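Local coordinates for protein uronate isomerase (Bacillus halodurans C-125, PDB 3HK8) that probably isomerises hexuronates such as glucuronate and galacturonate to their keto forms as a zinc-containing member of the uronate isomerase family, at residues D24-L29 against P351-A356; E44-H49 against E73-I78; A256-V261 against G323-M328. One frame throughout, in Å; residues are numbered along the deposited sequence.

Contact 1: D24-L29 against P351-A356; sequences DMHTHL and PQHSDA. With ZN (zinc ion), chain E; HDL (D-arabinohydroxamic acid), chain C.
His26 and Thr27 run beside Asp355 and Ala356 with irregular backbones joined at two points: Asp355 N donates to His26 O (2.9 Å), and His28 N to Ala356 O (2.7 Å). Further back, the Asp24 carboxylate grips Ser354 with both oxygens on their syn sides: OD1 takes Ser354 N at 2.9 Å, almost straight at 174°, while OD2 takes Ser354 OG at 2.5 Å. Trp366 of helix 361-386 also donates to OD2. Ser354 OG in turn accepts from Ala356 N, closing an ST turn. Replacing Asp24 by alanine removes both oxygens and is likely to leave Ser354 N, the Ser354 hydroxyl and the Trp366 indole without their buried acceptor. At the other end, His28 NE2 and Asp355 OD1 each bind the zinc ion at 2.0 Å, joined by His26 NE2. The His28 ring is nearly coplanar with the carboxylate, whereas that of His26 stands 79° from it. CG of His26 lies opposite its own N (chi1 176°), which carries NE2 to the metal. His353 NE2 donates to Asp355 OD2 at 3.0 Å, in its own ring plane but from above the carboxylate, and so steadies this ligand from the second shell. O1A and O2 of the hydroxamate complete the coordination. A His-X-His pair after the first barrel strand, joined by a late aspartate, is characteristic of the metal sites of the amidohydrolase superfamily, to which uronate isomerases belong.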
loop_
_atom_site.group_PDB
_atom_site.type_symbol
_atom_site.label_atom_id
_atom_site.label_comp_id
_atom_site.label_asym_id
_atom_site.label_seq_id
_atom_site.Cartn_x
_atom_site.Cartn_y
_atom_site.Cartn_z
ATOM N N ASP A 24 14.189 22.385 -34.165
ATOM C CA ASP A 24 14.509 21.311 -33.230
ATOM C C ASP A 24 14.186 21.873 -31.845
ATOM O O ASP A 24 14.988 22.622 -31.276
ATOM C CB ASP A 24 15.996 20.978 -33.330
ATOM C CG ASP A 24 16.307 19.584 -32.855
ATOM O OD1 ASP A 24 15.604 19.083 -31.951
ATOM O OD2 ASP A 24 17.259 18.993 -33.386
ATOM N N MET A 25 13.033 21.507 -31.291
ATOM C CA MET A 25 12.625 22.089 -30.015
ATOM C C MET A 25 13.217 21.572 -28.708
ATOM O O MET A 25 12.802 21.990 -27.631
ATOM C CB MET A 25 11.089 22.167 -29.939
ATOM C CG MET A 25 10.346 20.902 -30.306
ATOM S SD MET A 25 10.355 19.695 -28.984
ATOM C CE MET A 25 9.289 20.474 -27.851
ATOM N N HIS A 26 14.192 20.677 -28.799
ATOM C CA HIS A 26 14.902 20.205 -27.617
ATOM C C HIS A 26 16.220 19.546 -27.979
ATOM O O HIS A 26 16.253 18.469 -28.581
ATOM C CB HIS A 26 14.085 19.227 -26.772
ATOM C CG HIS A 26 14.861 18.668 -25.620
ATOM N ND1 HIS A 26 15.460 19.471 -24.671
ATOM C CD2 HIS A 26 15.183 17.394 -25.288
ATOM C CE1 HIS A 26 16.115 18.718 -23.806
ATOM N NE2 HIS A 26 15.964 17.454 -24.158
ATOM N N THR A 27 17.309 20.210 -27.605
ATOM C CA THR A 27 18.655 19.706 -27.854
ATOM C C THR A 27 19.533 20.089 -26.669
ATOM O O THR A 27 19.087 20.768 -25.737
ATOM C CB THR A 27 19.306 20.342 -29.103
ATOM O OG1 THR A 27 19.732 21.675 -28.783
ATOM C CG2 THR A 27 18.321 20.392 -30.275
ATOM N N HIS A 28 20.784 19.642 -26.723
ATOM C CA HIS A 28 21.769 19.942 -25.703
ATOM C C HIS A 28 22.943 20.592 -26.427
ATOM O O HIS A 28 24.111 20.365 -26.103
ATOM C CB HIS A 28 22.191 18.657 -24.985
ATOM C CG HIS A 28 21.082 18.033 -24.195
ATOM N ND1 HIS A 28 20.764 18.434 -22.916
ATOM C CD2 HIS A 28 20.166 17.095 -24.536
ATOM C CE1 HIS A 28 19.698 17.773 -22.503
ATOM N NE2 HIS A 28 19.314 16.955 -23.468
ATOM N N LEU A 29 22.604 21.396 -27.433
ATOM C CA LEU A 29 23.596 22.124 -28.211
ATOM C C LEU A 29 23.620 23.549 -27.682
ATOM O O LEU A 29 22.719 23.961 -26.950
ATOM C CB LEU A 29 23.225 22.125 -29.697
ATOM C CG LEU A 29 23.131 20.738 -30.337
ATOM C CD1 LEU A 29 22.795 20.864 -31.822
ATOM C CD2 LEU A 29 24.455 20.006 -30.142
ATOM N N PRO A 351 6.027 15.525 -33.786
ATOM C CA PRO A 351 6.618 14.192 -33.914
ATOM C C PRO A 351 8.029 13.938 -33.393
ATOM O O PRO A 351 8.299 12.869 -32.838
ATOM C CB PRO A 351 6.481 13.889 -35.411
ATOM C CG PRO A 351 6.463 15.249 -36.047
ATOM C CD PRO A 351 5.609 16.044 -35.101
ATOM N N GLN A 352 8.925 14.905 -33.526
ATOM C CA GLN A 352 10.281 14.642 -33.090
ATOM C C GLN A 352 11.123 15.846 -32.691
ATOM O O GLN A 352 10.795 16.993 -33.003
ATOM C CB GLN A 352 10.998 13.866 -34.209
ATOM C CG GLN A 352 12.390 13.353 -33.872
ATOM C CD GLN A 352 12.378 12.279 -32.786
ATOM O OE1 GLN A 352 11.904 12.510 -31.668
ATOM N NE2 GLN A 352 12.906 11.104 -33.111
ATOM N N HIS A 353 12.202 15.543 -31.971
ATOM C CA HIS A 353 13.210 16.505 -31.542
ATOM C C HIS A 353 14.476 15.639 -31.562
ATOM O O HIS A 353 14.377 14.418 -31.457
ATOM C CB HIS A 353 12.926 17.062 -30.134
ATOM C CG HIS A 353 13.079 16.062 -29.030
ATOM N ND1 HIS A 353 12.044 15.255 -28.603
ATOM C CD2 HIS A 353 14.147 15.741 -28.262
ATOM C CE1 HIS A 353 12.470 14.480 -27.619
ATOM N NE2 HIS A 353 13.742 14.756 -27.392
ATOM N N SER A 354 15.650 16.244 -31.703
ATOM C CA SER A 354 16.884 15.459 -31.779
ATOM C C SER A 354 17.541 15.113 -30.450
ATOM O O SER A 354 18.107 14.031 -30.309
ATOM C CB SER A 354 17.923 16.180 -32.636
ATOM O OG SER A 354 18.465 17.285 -31.927
ATOM N N ASP A 355 17.476 16.031 -29.488
ATOM C CA ASP A 355 18.109 15.829 -28.192
ATOM C C ASP A 355 19.621 15.738 -28.423
ATOM O O ASP A 355 20.346 15.137 -27.633
ATOM C CB ASP A 355 17.618 14.527 -27.554
ATOM C CG ASP A 355 17.233 14.707 -26.097
ATOM O OD1 ASP A 355 18.021 15.312 -25.341
ATOM O OD2 ASP A 355 16.139 14.244 -25.714
ATOM N N ALA A 356 20.091 16.340 -29.510
ATOM C CA ALA A 356 21.507 16.284 -29.854
ATOM C C ALA A 356 22.436 16.863 -28.787
ATOM O O ALA A 356 22.194 17.948 -28.257
ATOM C CB ALA A 356 21.749 16.984 -31.186
HETATM ZN ZN ZN E . 17.476 16.058 -23.522
HETATM O O1A HDL C . 17.005 16.123 -21.391
HETATM C C1 HDL C . 17.270 15.073 -20.747
HETATM O O1B HDL C . 17.162 14.945 -19.504
HETATM C C2 HDL C . 17.761 13.839 -21.524
HETATM O O2 HDL C . 17.473 14.013 -22.918
HETATM C C3 HDL C . 19.287 13.651 -21.284
HETATM O O3 HDL C . 20.041 14.710 -21.872
HETATM C C4 HDL C . 19.882 12.304 -21.830
HETATM O O4 HDL C . 21.098 11.982 -21.160
HETATM C C5 HDL C . 20.184 12.312 -23.354
HETATM O O5 HDL C . 21.320 12.147 -23.801
HETATM N N6 HDL C . 19.149 12.510 -24.180
HETATM O O6 HDL C . 18.199 11.561 -24.396
HETATM O O HOH W 1 11.289 19.533 -32.900
#

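Contact 2: E44-H49 against E73-I78; sequences ELLTYH and EQADLI. With HDL (D-arabinohydroxamic acid), chain C; CO3 (carbonate ion), chain D.
Thr47 OG1 is held by two groups, the carbonyl O of Asp43 one helical turn back and NZ of Lys71 on helix 71-84, and with the hydroxyl fixed there the methyl is the branch turned to Gln74. That methyl, CG2, lies beside the backbone N and opposite the carbonyl carbon; it reaches Gln74 CB at 3.8 Å, the two side chains crossing at about a right angle. Gln74 NE2 donates to the carbonyl of Phe66. Leu46 supplies the other half of the contact. Its CB meets Ala75 CB at 4.1 Å, its CD1 touches Ala75 O at 3.7 Å, and its CD2 comes within 4.4 Å of Ile78 CG2. Ile78 CG2 also lies 3.6 Å from Leu46 O, near the end of helix 42-46. Leu112 of helix 112-120 packs on Leu46, and Phe66 on Ile78. At the end of the same segment His49 points away from helix 71-84 to the active site, where its NE2 donates to O5 of the hydroxamate at 2.8 Å. Mostly aliphatic groups meet, some of them against backbone carbonyls, which implies a mainly apolar join between 44-49 and 73-78, to which the Lys71-Thr47 bond at the start of helix 71-84 adds a directional tie.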
loop_
_atom_site.group_PDB
_atom_site.type_symbol
_atom_site.label_atom_id
_atom_site.label_comp_id
_atom_site.label_asym_id
_atom_site.label_seq_id
_atom_site.Cartn_x
_atom_site.Cartn_y
_atom_site.Cartn_z
ATOM N N GLU A 44 33.774 13.394 -30.696
ATOM C CA GLU A 44 32.643 13.634 -29.802
ATOM C C GLU A 44 31.500 12.697 -30.171
ATOM O O GLU A 44 30.852 12.131 -29.295
ATOM C CB GLU A 44 32.147 15.082 -29.908
ATOM C CG GLU A 44 33.103 16.139 -29.380
ATOM C CD GLU A 44 33.553 15.872 -27.955
ATOM O OE1 GLU A 44 32.732 15.421 -27.127
ATOM O OE2 GLU A 44 34.737 16.125 -27.655
ATOM N N LEU A 45 31.252 12.544 -31.472
ATOM C CA LEU A 45 30.186 11.668 -31.951
ATOM C C LEU A 45 30.389 10.253 -31.424
ATOM O O LEU A 45 29.448 9.619 -30.950
ATOM C CB LEU A 45 30.156 11.613 -33.487
ATOM C CG LEU A 45 29.601 12.794 -34.282
ATOM C CD1 LEU A 45 29.641 12.459 -35.784
ATOM C CD2 LEU A 45 28.160 13.074 -33.848
ATOM N N LEU A 46 31.625 9.767 -31.509
ATOM C CA LEU A 46 31.940 8.416 -31.066
ATOM C C LEU A 46 31.906 8.236 -29.557
ATOM O O LEU A 46 31.671 7.132 -29.077
ATOM C CB LEU A 46 33.304 7.978 -31.621
ATOM C CG LEU A 46 33.331 7.631 -33.120
ATOM C CD1 LEU A 46 34.772 7.409 -33.590
ATOM C CD2 LEU A 46 32.483 6.377 -33.373
ATOM N N THR A 47 32.130 9.311 -28.807
ATOM C CA THR A 47 32.114 9.217 -27.351
ATOM C C THR A 47 30.774 9.624 -26.744
ATOM O O THR A 47 30.669 9.832 -25.540
ATOM C CB THR A 47 33.263 10.047 -26.714
ATOM O OG1 THR A 47 33.236 11.385 -27.211
ATOM C CG2 THR A 47 34.614 9.418 -27.044
ATOM N N TYR A 48 29.757 9.738 -27.600
ATOM C CA TYR A 48 28.380 10.054 -27.191
ATOM C C TYR A 48 28.053 8.993 -26.127
ATOM O O TYR A 48 28.411 7.831 -26.299
ATOM C CB TYR A 48 27.489 9.900 -28.429
ATOM C CG TYR A 48 26.004 10.136 -28.271
ATOM C CD1 TYR A 48 25.508 11.162 -27.466
ATOM C CD2 TYR A 48 25.090 9.396 -29.036
ATOM C CE1 TYR A 48 24.139 11.453 -27.431
ATOM C CE2 TYR A 48 23.725 9.677 -29.011
ATOM C CZ TYR A 48 23.252 10.709 -28.211
ATOM O OH TYR A 48 21.900 11.000 -28.214
ATOM N N HIS A 49 27.381 9.358 -25.038
ATOM C CA HIS A 49 27.145 8.354 -24.002
ATOM C C HIS A 49 26.344 7.135 -24.443
ATOM O O HIS A 49 26.472 6.069 -23.844
ATOM C CB HIS A 49 26.562 8.995 -22.720
ATOM C CG HIS A 49 25.103 9.330 -22.785
ATOM N ND1 HIS A 49 24.113 8.392 -22.586
ATOM C CD2 HIS A 49 24.469 10.513 -22.963
ATOM C CE1 HIS A 49 22.932 8.983 -22.634
ATOM N NE2 HIS A 49 23.121 10.270 -22.861
ATOM N N GLU A 73 41.592 8.216 -27.547
ATOM C CA GLU A 73 41.694 6.790 -27.256
ATOM C C GLU A 73 40.318 6.158 -27.053
ATOM O O GLU A 73 40.078 5.043 -27.495
ATOM C CB GLU A 73 42.570 6.578 -26.016
ATOM C CG GLU A 73 43.925 7.266 -26.122
ATOM C CD GLU A 73 44.760 7.146 -24.859
ATOM O OE1 GLU A 73 44.270 7.540 -23.779
ATOM O OE2 GLU A 73 45.908 6.659 -24.950
ATOM N N GLN A 74 39.417 6.867 -26.385
ATOM C CA GLN A 74 38.070 6.349 -26.162
ATOM C C GLN A 74 37.406 6.147 -27.520
ATOM O O GLN A 74 36.810 5.105 -27.784
ATOM C CB GLN A 74 37.253 7.335 -25.334
ATOM C CG GLN A 74 37.861 7.648 -23.984
ATOM C CD GLN A 74 37.038 8.643 -23.197
ATOM O OE1 GLN A 74 36.493 9.592 -23.759
ATOM N NE2 GLN A 74 36.955 8.442 -21.885
ATOM N N ALA A 75 37.539 7.151 -28.381
ATOM C CA ALA A 75 36.969 7.114 -29.719
ATOM C C ALA A 75 37.543 5.960 -30.536
ATOM O O ALA A 75 36.810 5.303 -31.269
ATOM C CB ALA A 75 37.214 8.441 -30.431
ATOM N N ASP A 76 38.850 5.717 -30.419
ATOM C CA ASP A 76 39.483 4.618 -31.149
ATOM C C ASP A 76 38.970 3.275 -30.631
ATOM O O ASP A 76 38.769 2.341 -31.404
ATOM C CB ASP A 76 41.010 4.637 -30.986
ATOM C CG ASP A 76 41.675 5.789 -31.726
ATOM O OD1 ASP A 76 41.303 6.071 -32.886
ATOM O OD2 ASP A 76 42.593 6.400 -31.143
ATOM N N LEU A 77 38.788 3.175 -29.317
ATOM C CA LEU A 77 38.293 1.938 -28.709
ATOM C C LEU A 77 36.866 1.641 -29.190
ATOM O O LEU A 77 36.566 0.531 -29.623
ATOM C CB LEU A 77 38.302 2.055 -27.178
ATOM C CG LEU A 77 37.764 0.826 -26.431
ATOM C CD1 LEU A 77 38.691 -0.357 -26.689
ATOM C CD2 LEU A 77 37.664 1.115 -24.941
ATOM N N ILE A 78 35.999 2.644 -29.122
ATOM C CA ILE A 78 34.606 2.486 -29.540
ATOM C C ILE A 78 34.494 2.147 -31.025
ATOM O O ILE A 78 33.658 1.332 -31.427
ATOM C CB ILE A 78 33.795 3.761 -29.205
ATOM C CG1 ILE A 78 33.630 3.855 -27.682
ATOM C CG2 ILE A 78 32.429 3.740 -29.907
ATOM C CD1 ILE A 78 32.880 5.083 -27.203
HETATM O O1A HDL C . 17.005 16.123 -21.391
HETATM C C1 HDL C . 17.270 15.073 -20.747
HETATM O O1B HDL C . 17.162 14.945 -19.504
HETATM C C2 HDL C . 17.761 13.839 -21.524
HETATM O O2 HDL C . 17.473 14.013 -22.918
HETATM C C3 HDL C . 19.287 13.651 -21.284
HETATM O O3 HDL C . 20.041 14.710 -21.872
HETATM C C4 HDL C . 19.882 12.304 -21.830
HETATM O O4 HDL C . 21.098 11.982 -21.160
HETATM C C5 HDL C . 20.184 12.312 -23.354
HETATM O O5 HDL C . 21.320 12.147 -23.801
HETATM N N6 HDL C . 19.149 12.510 -24.180
HETATM O O6 HDL C . 18.199 11.561 -24.396
HETATM C C CO3 D . 22.206 5.345 -22.512
HETATM O O1 CO3 D . 21.885 4.087 -22.406
HETATM O O2 CO3 D . 23.335 5.681 -23.076
HETATM O O3 CO3 D . 21.415 6.266 -22.028
#

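Contact 3: A256-V261 against G323-M328; sequences AMMIGV and GCWWFM. With HDL (D-arabinohydroxamic acid), chain C; CO3 (carbonate ion), chain D.
Part of the wall of the zinc site is made where Met258 and Val261, on strand 255-262, meet Trp325 and Trp326 in the loop after strand 319-321. Met258 lies over one face of the Trp325 indole. Its CB forms a CH-pi contact, 3.8 Å from the centroid of the six-membered ring and 23° off the normal, and the side chain then runs on across the ring system. Bending at chi3, it brings CE above the rim of the indole, while SD makes an oblique Met-aromatic contact 4.9 Å from the centroid of the five-membered ring. Trp326 CE3 sits toward the rim of the opposite face, so the indole is flanked from both sides. At its edge, CZ3 of Trp325 touches Ile259 O at 3.6 Å. With CG of Trp325 trans to the main-chain nitrogen (chi1 -176°), the ring reaches toward the strand and turns NE1 to the ligand; NE1 donates to O2 of the hydroxamate at 2.9 Å in a bond of 177°, and that same O2 binds the zinc ion.

Val261 CG2 reaches Trp326 CZ3 at 3.6 Å, the two side chains crossing at about a right angle. One face of Trp326 carries the ligand, with O6 3.2 Å from Trp326 CG and C4 also above the ring, while Phe327 CZ lies over the other. The edge is used as well: Trp326 NE1 donates to O3 of the carbonate ion at 2.8 Å, an anion also held by Arg314 and Lys315 of the second subunit. These side chains line a pocket at the C-terminal ends of the barrel strands, where TIM-barrel enzymes place their active sites.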
loop_
_atom_site.group_PDB
_atom_site.type_symbol
_atom_site.label_atom_id
_atom_site.label_comp_id
_atom_site.label_asym_id
_atom_site.label_seq_id
_atom_site.Cartn_x
_atom_site.Cartn_y
_atom_site.Cartn_z
ATOM N N ALA A 256 7.516 22.373 -19.877
ATOM C CA ALA A 256 7.854 21.097 -20.492
ATOM C C ALA A 256 8.273 20.082 -19.436
ATOM O O ALA A 256 9.150 20.350 -18.617
ATOM C CB ALA A 256 8.969 21.283 -21.511
ATOM N N MET A 257 7.626 18.921 -19.455
ATOM C CA MET A 257 7.922 17.850 -18.515
ATOM C C MET A 257 8.377 16.604 -19.286
ATOM O O MET A 257 7.663 16.113 -20.150
ATOM C CB MET A 257 6.679 17.517 -17.673
ATOM C CG MET A 257 6.122 18.682 -16.852
ATOM S SD MET A 257 4.726 18.224 -15.773
ATOM C CE MET A 257 3.434 18.051 -16.978
ATOM N N MET A 258 9.575 16.118 -18.970
ATOM C CA MET A 258 10.150 14.931 -19.595
ATOM C C MET A 258 10.109 13.882 -18.484
ATOM O O MET A 258 10.982 13.833 -17.608
ATOM C CB MET A 258 11.585 15.233 -20.059
ATOM C CG MET A 258 11.675 16.515 -20.926
ATOM S SD MET A 258 13.254 16.811 -21.786
ATOM C CE MET A 258 12.910 15.953 -23.299
ATOM N N ILE A 259 9.080 13.041 -18.540
ATOM C CA ILE A 259 8.811 12.051 -17.504
ATOM C C ILE A 259 9.216 10.598 -17.735
ATOM O O ILE A 259 9.102 10.077 -18.846
ATOM C CB ILE A 259 7.296 12.084 -17.176
ATOM C CG1 ILE A 259 6.875 13.525 -16.866
ATOM C CG2 ILE A 259 6.970 11.139 -16.010
ATOM C CD1 ILE A 259 5.373 13.755 -16.952
ATOM N N GLY A 260 9.679 9.960 -16.657
ATOM C CA GLY A 260 10.061 8.559 -16.703
ATOM C C GLY A 260 11.520 8.177 -16.519
ATOM O O GLY A 260 11.863 6.994 -16.618
ATOM N N VAL A 261 12.392 9.144 -16.253
ATOM C CA VAL A 261 13.808 8.823 -16.088
ATOM C C VAL A 261 14.206 8.505 -14.641
ATOM O O VAL A 261 13.929 9.278 -13.727
ATOM C CB VAL A 261 14.711 9.971 -16.619
ATOM C CG1 VAL A 261 14.442 11.262 -15.850
ATOM C CG2 VAL A 261 16.169 9.579 -16.502
ATOM N N GLY A 323 8.114 14.588 -29.643
ATOM C CA GLY A 323 9.168 13.609 -29.817
ATOM C C GLY A 323 9.098 12.173 -29.340
ATOM O O GLY A 323 8.128 11.713 -28.738
ATOM N N CYS A 324 10.165 11.461 -29.677
ATOM C CA CYS A 324 10.366 10.069 -29.306
ATOM C C CYS A 324 11.675 10.187 -28.553
ATOM O O CYS A 324 12.763 10.132 -29.121
ATOM C CB CYS A 324 10.489 9.213 -30.560
ATOM S SG CYS A 324 8.994 9.366 -31.585
ATOM N N TRP A 325 11.532 10.376 -27.251
ATOM C CA TRP A 325 12.642 10.620 -26.355
ATOM C C TRP A 325 13.569 9.498 -25.894
ATOM O O TRP A 325 13.122 8.458 -25.388
ATOM C CB TRP A 325 12.076 11.351 -25.128
ATOM C CG TRP A 325 13.071 11.791 -24.101
ATOM C CD1 TRP A 325 14.292 12.357 -24.325
ATOM C CD2 TRP A 325 12.881 11.797 -22.679
ATOM N NE1 TRP A 325 14.875 12.722 -23.127
ATOM C CE2 TRP A 325 14.028 12.390 -22.103
ATOM C CE3 TRP A 325 11.847 11.359 -21.835
ATOM C CZ2 TRP A 325 14.174 12.559 -20.721
ATOM C CZ3 TRP A 325 11.993 11.525 -20.461
ATOM C CH2 TRP A 325 13.151 12.121 -19.918
ATOM N N TRP A 326 14.869 9.731 -26.098
ATOM C CA TRP A 326 15.924 8.845 -25.611
ATOM C C TRP A 326 15.782 7.368 -25.997
ATOM O O TRP A 326 16.073 6.978 -27.131
ATOM C CB TRP A 326 15.934 8.996 -24.087
ATOM C CG TRP A 326 17.205 8.732 -23.350
ATOM C CD1 TRP A 326 18.254 7.942 -23.733
ATOM C CD2 TRP A 326 17.502 9.177 -22.022
ATOM N NE1 TRP A 326 19.184 7.863 -22.718
ATOM C CE2 TRP A 326 18.745 8.612 -21.656
ATOM C CE3 TRP A 326 16.829 9.998 -21.101
ATOM C CZ2 TRP A 326 19.335 8.842 -20.404
ATOM C CZ3 TRP A 326 17.418 10.225 -19.851
ATOM C CH2 TRP A 326 18.659 9.646 -19.520
ATOM N N PHE A 327 15.354 6.547 -25.040
ATOM C CA PHE A 327 15.176 5.115 -25.287
ATOM C C PHE A 327 14.019 4.829 -26.252
ATOM O O PHE A 327 13.862 3.701 -26.717
ATOM C CB PHE A 327 14.958 4.368 -23.964
ATOM C CG PHE A 327 16.062 4.588 -22.962
ATOM C CD1 PHE A 327 17.396 4.351 -23.308
ATOM C CD2 PHE A 327 15.776 5.061 -21.689
ATOM C CE1 PHE A 327 18.435 4.592 -22.391
ATOM C CE2 PHE A 327 16.806 5.305 -20.764
ATOM C CZ PHE A 327 18.135 5.069 -21.122
ATOM N N MET A 328 13.214 5.853 -26.539
ATOM C CA MET A 328 12.096 5.732 -27.481
ATOM C C MET A 328 12.583 6.087 -28.898
ATOM O O MET A 328 11.923 5.778 -29.894
ATOM C CB MET A 328 10.961 6.707 -27.110
ATOM C CG MET A 328 10.232 6.447 -25.782
ATOM S SD MET A 328 9.185 4.977 -25.774
ATOM C CE MET A 328 10.387 3.778 -25.311
HETATM O O1A HDL C . 17.005 16.123 -21.391
HETATM C C1 HDL C . 17.270 15.073 -20.747
HETATM O O1B HDL C . 17.162 14.945 -19.504
HETATM C C2 HDL C . 17.761 13.839 -21.524
HETATM O O2 HDL C . 17.473 14.013 -22.918
HETATM C C3 HDL C . 19.287 13.651 -21.284
HETATM O O3 HDL C . 20.041 14.710 -21.872
HETATM C C4 HDL C . 19.882 12.304 -21.830
HETATM O O4 HDL C . 21.098 11.982 -21.160
HETATM C C5 HDL C . 20.184 12.312 -23.354
HETATM O O5 HDL C . 21.320 12.147 -23.801
HETATM N N6 HDL C . 19.149 12.510 -24.180
HETATM O O6 HDL C . 18.199 11.561 -24.396
HETATM C C CO3 D . 22.206 5.345 -22.512
HETATM O O1 CO3 D . 21.885 4.087 -22.406
HETATM O O2 CO3 D . 23.335 5.681 -23.076
HETATM O O3 CO3 D . 21.415 6.266 -22.028
#

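Overall arrangement
From the N terminus, the chain leaves strand 22-24 through the first half of contact 1, whose partner comes more than 320 residues later, so that contact closes a loop holding most of the fold. Contact 2 follows soon after, closing a short helical excursion between helices 42-46 and 71-84. Contact 3 opens much later, on strand 255-262, and closes after strand 319-321. Contacts 2 and 3 are in series, both nested within contact 1. The centres of contacts 1 and 3 lie about 11 Å apart, and they touch where Gln352 OE1 probably accepts from Cys324 N. Contact 2 is more remote, yet its segment 44-49 ends at the hydroxamate that all three touch.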